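Local atomic coordinates of yersinopine synthase (Yersinia pestis, PDB entry 6C4M), a protein that catalyses the NADPH-dependent reductive condensation of pyruvate with a histidine-derived amino acid intermediate, the last step in making the metallophore yersinopine. Residues A[100-105]-A[123-128]; A[49-54]-A[92-97]; A[251-256]-A[317-322]. All coordinates share one frame; numbering follows the deposited sequence.

Interaction 1. Residues A[100-105]-A[123-128]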
loop_
_atom_site.group_PDB
_atom_site.type_symbol
_atom_site.label_atom_id
_atom_site.label_comp_id
_atom_site.label_asym_id
_atom_site.label_seq_id
_atom_site.Cartn_x
_atom_site.Cartn_y
_atom_site.Cartn_z
ATOM N N GLN A 100 22.603 -30.390 34.149
ATOM C CA GLN A 100 23.934 -30.780 33.694
ATOM C C GLN A 100 24.771 -29.593 33.195
ATOM O O GLN A 100 25.870 -29.809 32.668
ATOM C CB GLN A 100 23.839 -31.836 32.583
ATOM C CG GLN A 100 23.298 -33.207 33.024
ATOM C CD GLN A 100 22.918 -34.084 31.828
ATOM O OE1 GLN A 100 22.362 -33.603 30.828
ATOM N NE2 GLN A 100 23.219 -35.370 31.924
ATOM N N ALA A 101 24.279 -28.355 33.337
ATOM C CA ALA A 101 25.037 -27.161 32.920
ATOM C C ALA A 101 26.006 -26.805 34.039
ATOM O O ALA A 101 25.775 -25.909 34.854
ATOM C CB ALA A 101 24.093 -26.006 32.586
ATOM N N VAL A 102 27.116 -27.552 34.086
ATOM C CA VAL A 102 28.073 -27.493 35.187
ATOM C C VAL A 102 29.494 -27.638 34.657
ATOM O O VAL A 102 29.726 -28.163 33.568
ATOM C CB VAL A 102 27.837 -28.603 36.232
ATOM C CG1 VAL A 102 26.436 -28.538 36.756
ATOM C CG2 VAL A 102 28.124 -29.968 35.643
ATOM N N GLY A 103 30.447 -27.235 35.477
ATOM C CA GLY A 103 31.848 -27.399 35.120
ATOM C C GLY A 103 32.578 -26.093 34.906
ATOM O O GLY A 103 32.266 -25.090 35.556
ATOM N N ASP A 104 33.557 -26.077 34.004
ATOM C CA ASP A 104 34.458 -24.941 33.915
ATOM C C ASP A 104 34.004 -23.895 32.902
ATOM O O ASP A 104 34.785 -22.990 32.576
ATOM C CB ASP A 104 35.875 -25.428 33.576
ATOM C CG ASP A 104 35.961 -26.043 32.181
ATOM O OD1 ASP A 104 34.968 -25.924 31.416
ATOM O OD2 ASP A 104 37.010 -26.640 31.840
ATOM N N TRP A 105 32.777 -24.005 32.379
ATOM C CA TRP A 105 32.266 -23.008 31.455
ATOM C C TRP A 105 32.439 -21.606 32.028
ATOM O O TRP A 105 32.024 -21.326 33.155
ATOM C CB TRP A 105 30.777 -23.261 31.152
ATOM C CG TRP A 105 30.515 -24.657 30.699
ATOM C CD1 TRP A 105 29.906 -25.657 31.417
ATOM C CD2 TRP A 105 30.897 -25.236 29.446
ATOM N NE1 TRP A 105 29.869 -26.815 30.670
ATOM C CE2 TRP A 105 30.471 -26.588 29.463
ATOM C CE3 TRP A 105 31.527 -24.739 28.300
ATOM C CZ2 TRP A 105 30.673 -27.447 28.388
ATOM C CZ3 TRP A 105 31.717 -25.594 27.229
ATOM C CH2 TRP A 105 31.297 -26.934 27.286
ATOM N N GLN A 123 16.878 -22.938 36.455
ATOM C CA GLN A 123 17.301 -24.327 36.459
ATOM C C GLN A 123 18.822 -24.498 36.440
ATOM O O GLN A 123 19.292 -25.631 36.501
ATOM C CB GLN A 123 16.695 -25.062 35.268
ATOM C CG GLN A 123 15.172 -25.301 35.358
ATOM C CD GLN A 123 14.604 -25.875 34.067
ATOM O OE1 GLN A 123 14.789 -27.053 33.756
ATOM N NE2 GLN A 123 13.938 -25.029 33.286
ATOM N N ILE A 124 19.602 -23.426 36.343
ATOM C CA ILE A 124 21.055 -23.561 36.232
ATOM C C ILE A 124 21.659 -23.686 37.629
ATOM O O ILE A 124 21.402 -22.840 38.503
ATOM C CB ILE A 124 21.697 -22.394 35.464
ATOM C CG1 ILE A 124 21.352 -22.526 33.967
ATOM C CG2 ILE A 124 23.237 -22.386 35.666
ATOM C CD1 ILE A 124 21.488 -21.306 33.230
ATOM N N PRO A 125 22.470 -24.689 37.874
ATOM C CA PRO A 125 23.126 -24.851 39.192
ATOM C C PRO A 125 24.387 -23.994 39.261
ATOM O O PRO A 125 25.512 -24.422 38.999
ATOM C CB PRO A 125 23.423 -26.350 39.236
ATOM C CG PRO A 125 23.732 -26.667 37.805
ATOM C CD PRO A 125 22.802 -25.800 36.968
ATOM N N TRP A 126 24.153 -22.728 39.611
ATOM C CA TRP A 126 25.190 -21.712 39.552
ATOM C C TRP A 126 26.397 -22.105 40.380
ATOM O O TRP A 126 27.539 -21.809 40.006
ATOM C CB TRP A 126 24.605 -20.380 40.033
ATOM C CG TRP A 126 23.451 -19.915 39.177
ATOM C CD1 TRP A 126 22.136 -19.876 39.509
ATOM C CD2 TRP A 126 23.542 -19.417 37.844
ATOM N NE1 TRP A 126 21.402 -19.380 38.474
ATOM C CE2 TRP A 126 22.241 -19.098 37.431
ATOM C CE3 TRP A 126 24.608 -19.215 36.957
ATOM C CZ2 TRP A 126 21.968 -18.588 36.171
ATOM C CZ3 TRP A 126 24.332 -18.718 35.699
ATOM C CH2 TRP A 126 23.021 -18.409 35.323
ATOM N N ALA A 127 26.162 -22.784 41.517
ATOM C CA ALA A 127 27.258 -23.168 42.392
ATOM C C ALA A 127 28.236 -24.069 41.670
ATOM O O ALA A 127 29.424 -24.084 42.001
ATOM C CB ALA A 127 26.728 -23.880 43.651
ATOM N N ALA A 128 27.766 -24.801 40.663
ATOM C CA ALA A 128 28.608 -25.738 39.933
ATOM C C ALA A 128 29.278 -25.111 38.726
ATOM O O ALA A 128 29.778 -25.845 37.866
ATOM C CB ALA A 128 27.782 -26.945 39.495
#

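Interaction 2. Residues A[49-54]-A[92-97]. With NAP (NADP nicotinamide-adenine-dinucleotide phosphate), chain B.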
loop_
_atom_site.group_PDB
_atom_site.type_symbol
_atom_site.label_atom_id
_atom_site.label_comp_id
_atom_site.label_asym_id
_atom_site.label_seq_id
_atom_site.Cartn_x
_atom_site.Cartn_y
_atom_site.Cartn_z
ATOM N N LEU A 49 33.317 -25.723 23.107
ATOM C CA LEU A 49 31.936 -25.325 22.850
ATOM C C LEU A 49 30.974 -26.366 23.406
ATOM O O LEU A 49 31.053 -27.549 23.054
ATOM C CB LEU A 49 31.686 -25.128 21.350
ATOM C CG LEU A 49 32.236 -23.847 20.739
ATOM C CD1 LEU A 49 31.932 -23.815 19.234
ATOM C CD2 LEU A 49 31.647 -22.627 21.421
ATOM N N GLY A 50 30.074 -25.915 24.273
ATOM C CA GLY A 50 28.963 -26.731 24.727
ATOM C C GLY A 50 27.642 -26.264 24.146
ATOM O O GLY A 50 27.525 -25.114 23.710
ATOM N N LEU A 51 26.645 -27.149 24.132
ATOM C CA LEU A 51 25.356 -26.861 23.523
ATOM C C LEU A 51 24.279 -27.528 24.359
ATOM O O LEU A 51 24.435 -28.688 24.730
ATOM C CB LEU A 51 25.303 -27.374 22.078
ATOM C CG LEU A 51 24.104 -26.981 21.226
ATOM C CD1 LEU A 51 24.018 -25.476 21.113
ATOM C CD2 LEU A 51 24.224 -27.607 19.846
ATOM N N TYR A 52 23.202 -26.794 24.656
ATOM C CA TYR A 52 22.036 -27.326 25.348
ATOM C C TYR A 52 20.818 -27.193 24.444
ATOM O O TYR A 52 20.664 -26.186 23.742
ATOM C CB TYR A 52 21.757 -26.595 26.662
ATOM C CG TYR A 52 20.316 -26.780 27.144
ATOM C CD1 TYR A 52 19.925 -27.917 27.860
ATOM C CD2 TYR A 52 19.355 -25.827 26.869
ATOM C CE1 TYR A 52 18.615 -28.093 28.285
ATOM C CE2 TYR A 52 18.041 -25.992 27.270
ATOM C CZ TYR A 52 17.685 -27.122 27.995
ATOM O OH TYR A 52 16.398 -27.285 28.385
ATOM N N ASN A 53 19.965 -28.214 24.462
ATOM C CA ASN A 53 18.618 -28.098 23.917
ATOM C C ASN A 53 17.683 -28.980 24.721
ATOM O O ASN A 53 18.027 -30.111 25.072
ATOM C CB ASN A 53 18.554 -28.506 22.445
ATOM C CG ASN A 53 17.338 -27.927 21.731
ATOM O OD1 ASN A 53 17.455 -26.951 20.994
ATOM N ND2 ASN A 53 16.163 -28.532 21.942
ATOM N N ARG A 54 16.505 -28.449 25.010
ATOM C CA ARG A 54 15.498 -29.207 25.731
ATOM C C ARG A 54 15.172 -30.485 24.962
ATOM O O ARG A 54 15.305 -30.532 23.728
ATOM C CB ARG A 54 14.224 -28.374 25.889
ATOM C CG ARG A 54 13.591 -28.049 24.555
ATOM C CD ARG A 54 12.239 -27.324 24.680
ATOM N NE ARG A 54 11.790 -26.822 23.375
ATOM C CZ ARG A 54 10.529 -26.477 23.104
ATOM N NH1 ARG A 54 9.597 -26.577 24.044
ATOM N NH2 ARG A 54 10.203 -26.037 21.894
ATOM N N ASP A 92 31.765 -29.905 21.615
ATOM C CA ASP A 92 32.538 -30.722 22.540
ATOM C C ASP A 92 31.684 -31.319 23.637
ATOM O O ASP A 92 32.065 -32.334 24.231
ATOM C CB ASP A 92 33.654 -29.873 23.158
ATOM C CG ASP A 92 34.586 -29.300 22.100
ATOM O OD1 ASP A 92 35.382 -30.087 21.541
ATOM O OD2 ASP A 92 34.473 -28.088 21.795
ATOM N N CYS A 93 30.534 -30.723 23.907
ATOM C CA CYS A 93 29.657 -31.221 24.949
ATOM C C CYS A 93 28.230 -30.853 24.581
ATOM O O CYS A 93 27.966 -29.698 24.245
ATOM C CB CYS A 93 30.049 -30.620 26.298
ATOM S SG CYS A 93 29.028 -31.154 27.648
ATOM N N TYR A 94 27.324 -31.826 24.626
ATOM C CA TYR A 94 25.908 -31.581 24.392
ATOM C C TYR A 94 25.124 -32.145 25.559
ATOM O O TYR A 94 25.385 -33.271 25.998
ATOM C CB TYR A 94 25.437 -32.208 23.080
ATOM C CG TYR A 94 23.979 -31.946 22.728
ATOM C CD1 TYR A 94 22.970 -32.799 23.150
ATOM C CD2 TYR A 94 23.624 -30.855 21.943
ATOM C CE1 TYR A 94 21.634 -32.563 22.802
ATOM C CE2 TYR A 94 22.328 -30.608 21.612
ATOM C CZ TYR A 94 21.329 -31.465 22.037
ATOM O OH TYR A 94 20.027 -31.210 21.672
ATOM N N ILE A 95 24.188 -31.345 26.077
ATOM C CA ILE A 95 23.324 -31.737 27.181
ATOM C C ILE A 95 21.885 -31.380 26.831
ATOM O O ILE A 95 21.617 -30.509 25.998
ATOM C CB ILE A 95 23.721 -31.054 28.500
ATOM C CG1 ILE A 95 23.798 -29.537 28.286
ATOM C CG2 ILE A 95 25.033 -31.665 29.035
ATOM C CD1 ILE A 95 24.016 -28.729 29.581
ATOM N N ASP A 96 20.957 -32.071 27.493
ATOM C CA ASP A 96 19.541 -31.789 27.358
ATOM C C ASP A 96 18.869 -31.625 28.710
ATOM O O ASP A 96 17.650 -31.634 28.784
ATOM C CB ASP A 96 18.840 -32.878 26.541
ATOM C CG ASP A 96 18.755 -34.197 27.270
ATOM O OD1 ASP A 96 19.369 -34.305 28.347
ATOM O OD2 ASP A 96 18.087 -35.115 26.746
ATOM N N GLN A 97 19.637 -31.450 29.767
ATOM C CA GLN A 97 19.114 -31.136 31.085
ATOM C C GLN A 97 19.978 -30.025 31.648
ATOM O O GLN A 97 21.208 -30.151 31.683
ATOM C CB GLN A 97 19.135 -32.362 32.039
ATOM C CG GLN A 97 18.059 -33.408 31.792
ATOM C CD GLN A 97 16.638 -32.833 31.740
ATOM O OE1 GLN A 97 16.233 -32.023 32.585
ATOM N NE2 GLN A 97 15.882 -33.243 30.728
HETATM P PA NAP B . 14.190 -20.612 18.350
HETATM O O1A NAP B . 14.013 -19.244 18.883
HETATM O O2A NAP B . 12.963 -21.077 17.522
HETATM O O5B NAP B . 14.441 -21.614 19.629
HETATM C C5B NAP B . 15.758 -21.517 20.215
HETATM C C4B NAP B . 15.836 -22.556 21.351
HETATM O O4B NAP B . 14.705 -22.196 22.358
HETATM C C3B NAP B . 15.600 -23.747 20.932
HETATM O O3B NAP B . 16.410 -24.724 21.660
HETATM C C2B NAP B . 14.020 -24.034 21.289
HETATM O O2B NAP B . 13.796 -25.477 21.459
HETATM C C1B NAP B . 13.798 -23.431 22.401
HETATM N N9A NAP B . 12.443 -22.883 22.325
HETATM C C8A NAP B . 11.742 -22.188 21.414
HETATM N N7A NAP B . 10.528 -22.019 21.957
HETATM C C5A NAP B . 10.514 -22.615 23.190
HETATM C C6A NAP B . 9.484 -22.675 24.095
HETATM N N6A NAP B . 8.099 -22.202 24.126
HETATM N N1A NAP B . 9.672 -23.313 25.265
HETATM C C2A NAP B . 10.889 -23.886 25.554
HETATM N N3A NAP B . 11.909 -23.822 24.650
HETATM C C4A NAP B . 11.707 -23.168 23.450
HETATM O O3 NAP B . 15.525 -20.601 17.369
HETATM P PN NAP B . 16.432 -19.372 16.837
HETATM O O1N NAP B . 17.789 -19.921 16.781
HETATM O O2N NAP B . 15.859 -19.014 15.444
HETATM O O5D NAP B . 16.366 -17.977 17.751
HETATM C C5D NAP B . 17.377 -17.694 18.755
HETATM C C4D NAP B . 17.009 -16.328 19.368
HETATM O O4D NAP B . 17.080 -15.197 18.243
HETATM C C3D NAP B . 15.783 -16.258 19.844
HETATM O O3D NAP B . 15.827 -15.217 20.938
HETATM C C2D NAP B . 14.904 -15.673 18.734
HETATM O O2D NAP B . 13.920 -14.945 19.303
HETATM C C1D NAP B . 15.887 -14.705 18.047
HETATM N N1N NAP B . 15.684 -14.537 16.587
HETATM C C2N NAP B . 16.261 -15.358 15.682
HETATM C C3N NAP B . 16.050 -15.117 14.305
HETATM C C7N NAP B . 16.684 -16.034 13.236
HETATM O O7N NAP B . 16.931 -15.641 12.166
HETATM N N7N NAP B . 16.957 -17.395 13.614
HETATM C C4N NAP B . 15.267 -14.077 13.892
HETATM C C5N NAP B . 14.693 -13.269 14.797
HETATM C C6N NAP B . 14.907 -13.491 16.163
HETATM P P2B NAP B . 13.477 -26.448 20.102
HETATM O O1X NAP B . 12.007 -26.286 19.778
HETATM O O2X NAP B . 14.298 -25.998 18.941
HETATM O O3X NAP B . 13.737 -27.890 20.470
HETATM O O HOH W 1 18.057 -32.066 23.274
#

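Interaction 3. Residues A[251-256]-A[317-322]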
loop_
_atom_site.group_PDB
_atom_site.type_symbol
_atom_site.label_atom_id
_atom_site.label_comp_id
_atom_site.label_asym_id
_atom_site.label_seq_id
_atom_site.Cartn_x
_atom_site.Cartn_y
_atom_site.Cartn_z
ATOM N N GLU A 251 18.289 -2.625 25.036
ATOM C CA GLU A 251 17.131 -3.484 24.813
ATOM C C GLU A 251 15.994 -2.710 24.152
ATOM O O GLU A 251 15.129 -3.298 23.496
ATOM C CB GLU A 251 16.668 -4.082 26.156
ATOM C CG GLU A 251 17.640 -5.101 26.765
ATOM C CD GLU A 251 17.478 -5.329 28.278
ATOM O OE1 GLU A 251 16.718 -4.607 28.961
ATOM O OE2 GLU A 251 18.162 -6.249 28.817
ATOM N N ARG A 252 15.951 -1.407 24.378
ATOM C CA ARG A 252 14.962 -0.558 23.755
ATOM C C ARG A 252 15.006 -0.646 22.236
ATOM O O ARG A 252 14.028 -0.281 21.594
ATOM C CB ARG A 252 15.160 0.882 24.218
ATOM C CG ARG A 252 16.458 1.513 23.736
ATOM C CD ARG A 252 16.588 2.947 24.237
ATOM N NE ARG A 252 17.921 3.472 23.920
ATOM C CZ ARG A 252 18.184 4.708 23.492
ATOM N NH1 ARG A 252 17.213 5.599 23.345
ATOM N NH2 ARG A 252 19.437 5.053 23.218
ATOM N N PHE A 253 16.095 -1.150 21.653
ATOM C CA PHE A 253 16.204 -1.371 20.219
ATOM C C PHE A 253 15.797 -2.783 19.782
ATOM O O PHE A 253 16.330 -3.297 18.781
ATOM C CB PHE A 253 17.638 -1.056 19.770
ATOM C CG PHE A 253 17.987 0.392 19.884
ATOM C CD1 PHE A 253 17.487 1.290 18.971
ATOM C CD2 PHE A 253 18.796 0.858 20.897
ATOM C CE1 PHE A 253 17.796 2.639 19.055
ATOM C CE2 PHE A 253 19.103 2.206 21.002
ATOM C CZ PHE A 253 18.606 3.098 20.076
ATOM N N SER A 254 14.847 -3.425 20.476
ATOM C CA SER A 254 14.298 -4.718 20.043
ATOM C C SER A 254 13.081 -4.472 19.132
ATOM O O SER A 254 11.976 -4.211 19.612
ATOM C CB SER A 254 13.894 -5.576 21.242
ATOM O OG SER A 254 14.990 -5.721 22.143
ATOM N N ILE A 255 13.253 -4.647 17.820
ATOM C CA ILE A 255 12.200 -4.288 16.873
ATOM C C ILE A 255 10.892 -5.029 17.178
ATOM O O ILE A 255 9.806 -4.442 17.079
ATOM C CB ILE A 255 12.672 -4.560 15.434
ATOM C CG1 ILE A 255 11.606 -4.089 14.420
ATOM C CG2 ILE A 255 13.014 -6.035 15.260
ATOM C CD1 ILE A 255 12.020 -4.231 12.994
ATOM N N THR A 256 10.967 -6.324 17.541
ATOM C CA THR A 256 9.753 -7.127 17.632
ATOM C C THR A 256 8.853 -6.666 18.758
ATOM O O THR A 256 7.644 -6.873 18.682
ATOM C CB THR A 256 10.049 -8.614 17.814
ATOM O OG1 THR A 256 10.762 -8.807 19.043
ATOM C CG2 THR A 256 10.854 -9.147 16.625
ATOM N N GLU A 317 15.892 7.066 27.705
ATOM C CA GLU A 317 15.331 7.821 26.602
ATOM C C GLU A 317 14.655 6.883 25.615
ATOM O O GLU A 317 15.156 5.784 25.344
ATOM C CB GLU A 317 16.443 8.617 25.898
ATOM C CG GLU A 317 16.893 9.857 26.644
ATOM C CD GLU A 317 16.001 11.072 26.353
ATOM O OE1 GLU A 317 14.913 10.890 25.756
ATOM O OE2 GLU A 317 16.390 12.212 26.708
ATOM N N GLU A 318 13.527 7.332 25.061
ATOM C CA GLU A 318 12.847 6.573 24.021
ATOM C C GLU A 318 13.638 6.632 22.727
ATOM O O GLU A 318 14.416 7.548 22.495
ATOM C CB GLU A 318 11.424 7.091 23.793
ATOM C CG GLU A 318 11.298 8.468 23.121
ATOM C CD GLU A 318 11.582 9.626 24.066
ATOM O OE1 GLU A 318 12.164 9.409 25.156
ATOM O OE2 GLU A 318 11.229 10.764 23.720
ATOM N N ILE A 319 13.431 5.627 21.879
ATOM C CA ILE A 319 14.005 5.631 20.536
ATOM C C ILE A 319 13.152 6.487 19.594
ATOM O O ILE A 319 12.035 6.877 19.946
ATOM C CB ILE A 319 14.127 4.199 19.984
ATOM C CG1 ILE A 319 12.761 3.632 19.582
ATOM C CG2 ILE A 319 14.800 3.292 21.022
ATOM C CD1 ILE A 319 12.844 2.250 18.939
ATOM N N ASN A 320 13.706 6.805 18.423
ATOM C CA ASN A 320 12.960 7.275 17.252
ATOM C C ASN A 320 12.539 6.044 16.459
ATOM O O ASN A 320 13.350 5.449 15.740
ATOM C CB ASN A 320 13.839 8.198 16.415
ATOM C CG ASN A 320 13.126 8.703 15.140
ATOM O OD1 ASN A 320 12.181 8.083 14.663
ATOM N ND2 ASN A 320 13.625 9.806 14.573
ATOM N N LEU A 321 11.267 5.653 16.594
ATOM C CA LEU A 321 10.813 4.399 16.000
ATOM C C LEU A 321 11.032 4.375 14.495
ATOM O O LEU A 321 11.564 3.403 13.946
ATOM C CB LEU A 321 9.343 4.163 16.336
ATOM C CG LEU A 321 8.729 2.940 15.653
ATOM C CD1 LEU A 321 9.442 1.646 16.041
ATOM C CD2 LEU A 321 7.243 2.874 15.978
ATOM N N LEU A 322 10.633 5.436 13.799
ATOM C CA LEU A 322 10.694 5.397 12.344
ATOM C C LEU A 322 12.151 5.409 11.850
ATOM O O LEU A 322 12.517 4.634 10.954
ATOM C CB LEU A 322 9.866 6.560 11.760
ATOM C CG LEU A 322 9.752 6.573 10.239
ATOM C CD1 LEU A 322 9.167 5.266 9.667
ATOM C CD2 LEU A 322 8.975 7.802 9.711
#

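Interaction 1. Residues A[100-105]-A[123-128]
V102 pushes one methyl group, CG1, between P125 and A128, and here the two loops press together most closely. That methyl lies 3.4 Å from A128 CB and 3.5 Å from P125 CG, both tighter than carbons usually rest, with the valine and proline side chains crossing at about a right angle. The first torsion of V102 (chi1 -56°) sets CG1 anti to the carbonyl carbon and so directs it at this pair. Beside the methyl contact, the amide of G103 donates to A128 O at 2.8 Å, almost straight at 173°. Glycine is needed there, because with its backbone angles a CB would jam against the carbonyl oxygen of V102; alanine suits position 128, since its lone methyl lets the valine come close. Both loops connect strands of the nucleotide-binding sheet: 100-105 leads into strand 107-110, while 123-128 joins helix 117-121 to strand 134-137, completing a beta-alpha-beta crossover. Each loop contains an inverse gamma turn, centred on A101 and P125, and the second then bends on through a bond of 2.8 Å from A128 N to P125 O. This tight part is partly open to solvent. The contact slackens on the buried side, where A101 O lies 3.6 Å from P125 CD and 4.4 Å from I124 CG2; that oxygen is buried with no partner in the model. Both side chains also reach the sheet, A101 touching L26 and I95, I124 touching L28 and L108. At the outer ends Q100 and Q123, long and polar, are exposed.

Interaction 2. Residues A[49-54]-A[92-97]
L51 and Y94 lie at the middle of two parallel strands whose backbone bonds run in regular order: L51 N to C93 O (2.9 Å), I95 N to L51 O (3.0 Å) and N53 N to I95 O. At the start of the pair D92 is matched to L49 twice, its own amide donating to L49 O and its OD2 accepting from L49 N (2.9 Å) with the anti lone pair, a task for a short acidic side chain. Apolar contact comes on both faces. The L51 methyl CD2 meets the Y94 ring at its edge, in plane, 3.9 Å from Y94 CD2; on the other face Y52 CB touches I95 CG1. A water bridges Y94 OH and N53 O. A further set of polar contacts binds NADP. N53 takes the ribose hydroxyl O3B on OD1, an oxygen that A30 N and K58 NZ also grip, and gives ND2 to the 2'-phosphate O3X and to R54 O, which fixes its amide. R54 NH2 reaches O1X at 2.8 Å and NE reaches O2B, while one guanidinium face lies against the adenine at N3A. These bonds to the 2'-phosphate suit NADP. Strand 49-52 lies between strands 25-28 and 93-95 of this Rossmann-type sheet, and helix 57-68 packs on Y94.

Interaction 3. Residues A[251-256]-A[317-322]
The carbonyl oxygen of E317 meets R252 at two atoms: NH1 donates to it at 2.9 Å in a weak, bent bond (128°), and CD lies 3.4 Å away. E318 O sits at the edge of the same guanidinium, in its plane. NE is directed back to its own chain, donating to A249 O, and F253 CZ stands above one face of the guanidinium, toward its rim. An arginine serves well here, because its extended chain from CG to NE offers apolar methylenes before the polar head. I319 fills the angle between the arginine stem and the phenyl ring. Its CG2 touches R252 CG at 3.6 Å and stands over the F253 face in a CH-pi contact, 4.0 Å from the centroid and 23° off the ring normal, a fit well suited to a branched residue. Both segments are lead-ins to helices. A type I turn from E251 to S254 links helix 247-251 to helix 255-264, which carries H260, probably the catalytic proton donor and acceptor; N320 is the N-cap of helix 321-329, its OD1 accepting from R323 N. F253 also has aromatic neighbours: Y214 stacks with its ring and F324 meets it with the planes at about 50°. E317 OE1 stays 6.3 Å from R252 NH1, too far for a salt bridge.

Overall arrangement
From the N terminus, interaction 2 closes first, bringing strand 93-95 back beside 49-52 around helix 57-68 and the strands 71-76 and 87-90. Interaction 1 follows and closes a shorter loop, holding strand 107-110 and helix 117-121. Interaction 3 comes last, around a run of helices and loops with no strand, joining the residues that lead into helices 255-264 and 321-329. The three follow in series, without nesting or crossing. Interactions 1 and 2 touch, W105 CZ3 lying 3.4 Å from G50 N, so they form one continuous packed region beside strands 49-52 and 93-95. Interaction 3 lies on the opposite side of the chain's centre, its nearest atoms about 15 Å from interaction 1 and about 17 Å from interaction 2.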